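Local coordinates for protein geranyltranstransferase (IspA) (Helicobacter pylori, PDB 3LLW) that probably acts as a magnesium-dependent prenyltransferase of the FPP/GGPP synthase family, joining isoprenoid units in terpenoid biosynthesis, at residues S4-Y12 / L288-T299. Sequence-based numbering, arbitrary orientation.
With SO4 (sulfate ion), chain E.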
loop_
_atom_site.group_PDB
_atom_site.type_symbol
_atom_site.label_atom_id
_atom_site.label_comp_id
_atom_site.label_asym_id
_atom_site.label_seq_id
_atom_site.Cartn_x
_atom_site.Cartn_y
_atom_site.Cartn_z
ATOM N N SER A 4 -10.026 18.225 33.649
ATOM C CA SER A 4 -10.355 17.035 32.878
ATOM C C SER A 4 -11.159 16.011 33.668
ATOM O O SER A 4 -10.747 15.587 34.745
ATOM C CB SER A 4 -9.078 16.403 32.316
ATOM O OG SER A 4 -8.426 17.307 31.440
ATOM N N SER A 5 -12.303 15.626 33.103
ATOM C CA SER A 5 -13.164 14.542 33.592
ATOM C C SER A 5 -12.440 13.185 33.502
ATOM O O SER A 5 -11.376 13.117 32.895
ATOM C CB SER A 5 -14.444 14.517 32.747
ATOM O OG SER A 5 -14.180 14.132 31.402
ATOM N N PRO A 6 -12.988 12.106 34.118
ATOM C CA PRO A 6 -12.347 10.789 33.974
ATOM C C PRO A 6 -12.184 10.291 32.536
ATOM O O PRO A 6 -11.101 9.826 32.182
ATOM C CB PRO A 6 -13.269 9.859 34.769
ATOM C CG PRO A 6 -13.929 10.743 35.747
ATOM C CD PRO A 6 -14.157 12.018 35.011
ATOM N N ASN A 7 -13.243 10.410 31.736
ATOM C CA ASN A 7 -13.228 10.077 30.312
ATOM C C ASN A 7 -12.099 10.771 29.527
ATOM O O ASN A 7 -11.363 10.130 28.777
ATOM C CB ASN A 7 -14.579 10.462 29.715
ATOM C CG ASN A 7 -14.633 10.288 28.212
ATOM O OD1 ASN A 7 -14.601 9.163 27.707
ATOM N ND2 ASN A 7 -14.752 11.406 27.488
ATOM N N LEU A 8 -11.971 12.077 29.733
ATOM C CA LEU A 8 -11.005 12.908 29.044
ATOM C C LEU A 8 -9.599 12.670 29.573
ATOM O O LEU A 8 -8.608 12.849 28.852
ATOM C CB LEU A 8 -11.385 14.370 29.261
ATOM C CG LEU A 8 -10.828 15.394 28.283
ATOM C CD1 LEU A 8 -11.175 14.985 26.864
ATOM C CD2 LEU A 8 -11.382 16.769 28.601
ATOM N N SER A 9 -9.525 12.272 30.841
ATOM C CA SER A 9 -8.263 11.996 31.519
ATOM C C SER A 9 -7.723 10.657 31.050
ATOM O O SER A 9 -6.509 10.493 30.869
ATOM C CB SER A 9 -8.469 11.967 33.040
ATOM O OG SER A 9 -7.243 12.098 33.725
ATOM N N PHE A 10 -8.643 9.707 30.865
ATOM C CA PHE A 10 -8.331 8.379 30.353
ATOM C C PHE A 10 -7.810 8.460 28.914
ATOM O O PHE A 10 -6.863 7.761 28.546
ATOM C CB PHE A 10 -9.577 7.490 30.422
ATOM C CG PHE A 10 -9.428 6.177 29.716
ATOM C CD1 PHE A 10 -8.774 5.117 30.332
ATOM C CD2 PHE A 10 -9.961 5.991 28.442
ATOM C CE1 PHE A 10 -8.635 3.889 29.682
ATOM C CE2 PHE A 10 -9.822 4.770 27.783
ATOM C CZ PHE A 10 -9.158 3.718 28.405
ATOM N N TYR A 11 -8.450 9.314 28.117
ATOM C CA TYR A 11 -8.093 9.520 26.722
ATOM C C TYR A 11 -6.713 10.152 26.567
ATOM O O TYR A 11 -5.908 9.682 25.760
ATOM C CB TYR A 11 -9.165 10.348 26.005
ATOM C CG TYR A 11 -8.695 10.970 24.703
ATOM C CD1 TYR A 11 -8.302 10.171 23.619
ATOM C CD2 TYR A 11 -8.648 12.354 24.551
ATOM C CE1 TYR A 11 -7.868 10.729 22.445
ATOM C CE2 TYR A 11 -8.227 12.923 23.364
ATOM C CZ TYR A 11 -7.835 12.102 22.316
ATOM O OH TYR A 11 -7.410 12.657 21.138
ATOM N N TYR A 12 -6.436 11.195 27.343
ATOM C CA TYR A 12 -5.122 11.850 27.311
ATOM C C TYR A 12 -3.984 10.891 27.656
ATOM O O TYR A 12 -2.878 10.996 27.122
ATOM C CB TYR A 12 -5.083 13.049 28.263
ATOM C CG TYR A 12 -5.742 14.306 27.734
ATOM C CD1 TYR A 12 -5.817 14.563 26.363
ATOM C CD2 TYR A 12 -6.268 15.257 28.611
ATOM C CE1 TYR A 12 -6.413 15.718 25.877
ATOM C CE2 TYR A 12 -6.860 16.424 28.134
ATOM C CZ TYR A 12 -6.927 16.648 26.766
ATOM O OH TYR A 12 -7.512 17.799 26.284
ATOM N N LEU A 288 -19.618 11.766 25.634
ATOM C CA LEU A 288 -18.202 11.408 25.811
ATOM C C LEU A 288 -17.400 11.649 24.529
ATOM O O LEU A 288 -16.257 12.107 24.580
ATOM C CB LEU A 288 -18.044 9.960 26.293
ATOM C CG LEU A 288 -18.741 9.572 27.609
ATOM C CD1 LEU A 288 -18.674 8.065 27.876
ATOM C CD2 LEU A 288 -18.198 10.355 28.800
ATOM N N LEU A 289 -18.028 11.353 23.391
ATOM C CA LEU A 289 -17.463 11.627 22.074
ATOM C C LEU A 289 -17.308 13.115 21.837
ATOM O O LEU A 289 -16.237 13.590 21.394
ATOM C CB LEU A 289 -18.322 10.983 20.972
ATOM C CG LEU A 289 -17.939 11.138 19.489
ATOM C CD1 LEU A 289 -16.532 10.666 19.193
ATOM C CD2 LEU A 289 -18.936 10.403 18.596
ATOM N N GLN A 290 -18.368 13.852 22.152
ATOM C CA GLN A 290 -18.348 15.299 22.018
ATOM C C GLN A 290 -17.226 15.900 22.866
ATOM O O GLN A 290 -16.555 16.839 22.425
ATOM C CB GLN A 290 -19.705 15.892 22.397
ATOM C CG GLN A 290 -19.914 17.344 21.962
ATOM C CD GLN A 290 -19.324 18.363 22.937
ATOM O OE1 GLN A 290 -19.333 18.158 24.157
ATOM N NE2 GLN A 290 -18.805 19.466 22.397
ATOM N N GLU A 291 -17.023 15.333 24.056
ATOM C CA GLU A 291 -16.059 15.846 25.015
ATOM C C GLU A 291 -14.624 15.653 24.526
ATOM O O GLU A 291 -13.818 16.586 24.587
ATOM C CB GLU A 291 -16.266 15.174 26.370
ATOM C CG GLU A 291 -15.483 15.787 27.513
ATOM C CD GLU A 291 -15.916 15.260 28.881
ATOM O OE1 GLU A 291 -15.966 14.017 29.075
ATOM O OE2 GLU A 291 -16.205 16.100 29.765
ATOM N N ASN A 292 -14.319 14.448 24.039
ATOM C CA ASN A 292 -12.999 14.139 23.481
ATOM C C ASN A 292 -12.674 14.964 22.232
ATOM O O ASN A 292 -11.587 15.535 22.123
ATOM C CB ASN A 292 -12.867 12.639 23.181
ATOM C CG ASN A 292 -12.795 11.791 24.439
ATOM O OD1 ASN A 292 -12.882 12.304 25.550
ATOM N ND2 ASN A 292 -12.638 10.480 24.266
ATOM N N LEU A 293 -13.627 15.032 21.305
ATOM C CA LEU A 293 -13.450 15.817 20.095
ATOM C C LEU A 293 -13.294 17.307 20.379
ATOM O O LEU A 293 -12.377 17.938 19.857
ATOM C CB LEU A 293 -14.574 15.551 19.089
ATOM C CG LEU A 293 -14.562 14.156 18.441
ATOM C CD1 LEU A 293 -15.721 14.003 17.484
ATOM C CD2 LEU A 293 -13.244 13.888 17.733
ATOM N N ASN A 294 -14.161 17.840 21.239
ATOM C CA ASN A 294 -14.111 19.240 21.660
ATOM C C ASN A 294 -12.750 19.614 22.235
ATOM O O ASN A 294 -12.191 20.656 21.868
ATOM C CB ASN A 294 -15.234 19.524 22.663
ATOM C CG ASN A 294 -15.317 20.979 23.080
ATOM O OD1 ASN A 294 -15.025 21.307 24.225
ATOM N ND2 ASN A 294 -15.739 21.850 22.165
ATOM N N ALA A 295 -12.214 18.743 23.094
ATOM C CA ALA A 295 -10.936 18.992 23.760
ATOM C C ALA A 295 -9.784 19.033 22.773
ATOM O O ALA A 295 -8.929 19.919 22.847
ATOM C CB ALA A 295 -10.675 17.949 24.805
ATOM N N LEU A 296 -9.786 18.075 21.845
ATOM C CA LEU A 296 -8.742 17.955 20.837
ATOM C C LEU A 296 -8.705 19.187 19.940
ATOM O O LEU A 296 -7.632 19.741 19.683
ATOM C CB LEU A 296 -8.969 16.703 19.990
ATOM C CG LEU A 296 -7.809 15.740 19.721
ATOM C CD1 LEU A 296 -8.186 14.826 18.561
ATOM C CD2 LEU A 296 -6.449 16.421 19.476
ATOM N N LEU A 297 -9.884 19.614 19.491
ATOM C CA LEU A 297 -10.013 20.776 18.613
ATOM C C LEU A 297 -9.618 22.085 19.275
ATOM O O LEU A 297 -9.028 22.943 18.623
ATOM C CB LEU A 297 -11.428 20.895 18.061
ATOM C CG LEU A 297 -12.020 19.732 17.259
ATOM C CD1 LEU A 297 -13.283 20.221 16.623
ATOM C CD2 LEU A 297 -11.068 19.179 16.201
ATOM N N ASN A 298 -9.941 22.237 20.560
ATOM C CA ASN A 298 -9.570 23.449 21.300
ATOM C C ASN A 298 -8.059 23.565 21.463
ATOM O O ASN A 298 -7.512 24.669 21.445
ATOM C CB ASN A 298 -10.281 23.534 22.661
ATOM C CG ASN A 298 -11.740 23.979 22.537
ATOM O OD1 ASN A 298 -12.049 25.015 21.936
ATOM N ND2 ASN A 298 -12.644 23.194 23.116
ATOM N N THR A 299 -7.394 22.424 21.603
ATOM C CA THR A 299 -5.940 22.385 21.607
ATOM C C THR A 299 -5.396 22.811 20.236
ATOM O O THR A 299 -4.449 23.597 20.164
ATOM C CB THR A 299 -5.406 20.987 21.993
ATOM O OG1 THR A 299 -6.183 20.458 23.076
ATOM C CG2 THR A 299 -3.941 21.066 22.415
HETATM S S SO4 E . -21.029 8.574 24.225
HETATM O O1 SO4 E . -21.164 9.414 25.414
HETATM O O2 SO4 E . -20.193 9.260 23.236
HETATM O O3 SO4 E . -20.419 7.299 24.606
HETATM O O4 SO4 E . -22.368 8.312 23.686
#
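The side-chain amides of Asn7 and Asn292 meet from opposite directions with their planes only 5° apart, Asn7 ND2 lying 2.8 Å from Asn292 OD1. The Tyr11 ring has Leu296 CG at its edge, near the ring plane, and the Asn292 amide runs past it in the opposite direction, its plane turned 20° from the ring. These groups join the first and last helices of the largely helical isoprenoid synthase fold of the polyprenyl synthetase family, 6-23 and 287-301, whose short segments cross at -55° with their axes 9.7 Å apart. Asn7 CG stands anti to the backbone N, which carries ND2 across to the other helix; there it donates to Glu291 OE1 at 3.3 Å, on the anti lone pair, and weakly to Leu288 O. Glu291, extended beyond CG, also takes a weak 2.9 Å bond at OE1 from Ser5 OG. Ser5 is the N-cap of helix 6-23, its OG weakly accepting from Leu8 N, so one carboxylate oxygen, Glu291 OE1, meets both the cap residue and Asn7 in the first turn. Leu288 CD2 packs against Asn7 CG, while the backbone N atoms of Leu288 and Leu289 hold a sulfate, probably from the crystallisation liquor, at the start of the last helix. Helix 51-63 packs against Tyr11, Asn292 and Leu296: Asn292 ND2 bonds to Ala58 O and Tyr11 OH to Lys54 O, which satisfies Asn292 ND2 and Tyr11 OH and is consistent with OD1 being turned to Asn7. Farther along, Leu8 CD1 sits 3.6 Å from Ala295 CB, the same methyl that Tyr12 OH approaches to 3.5 Å.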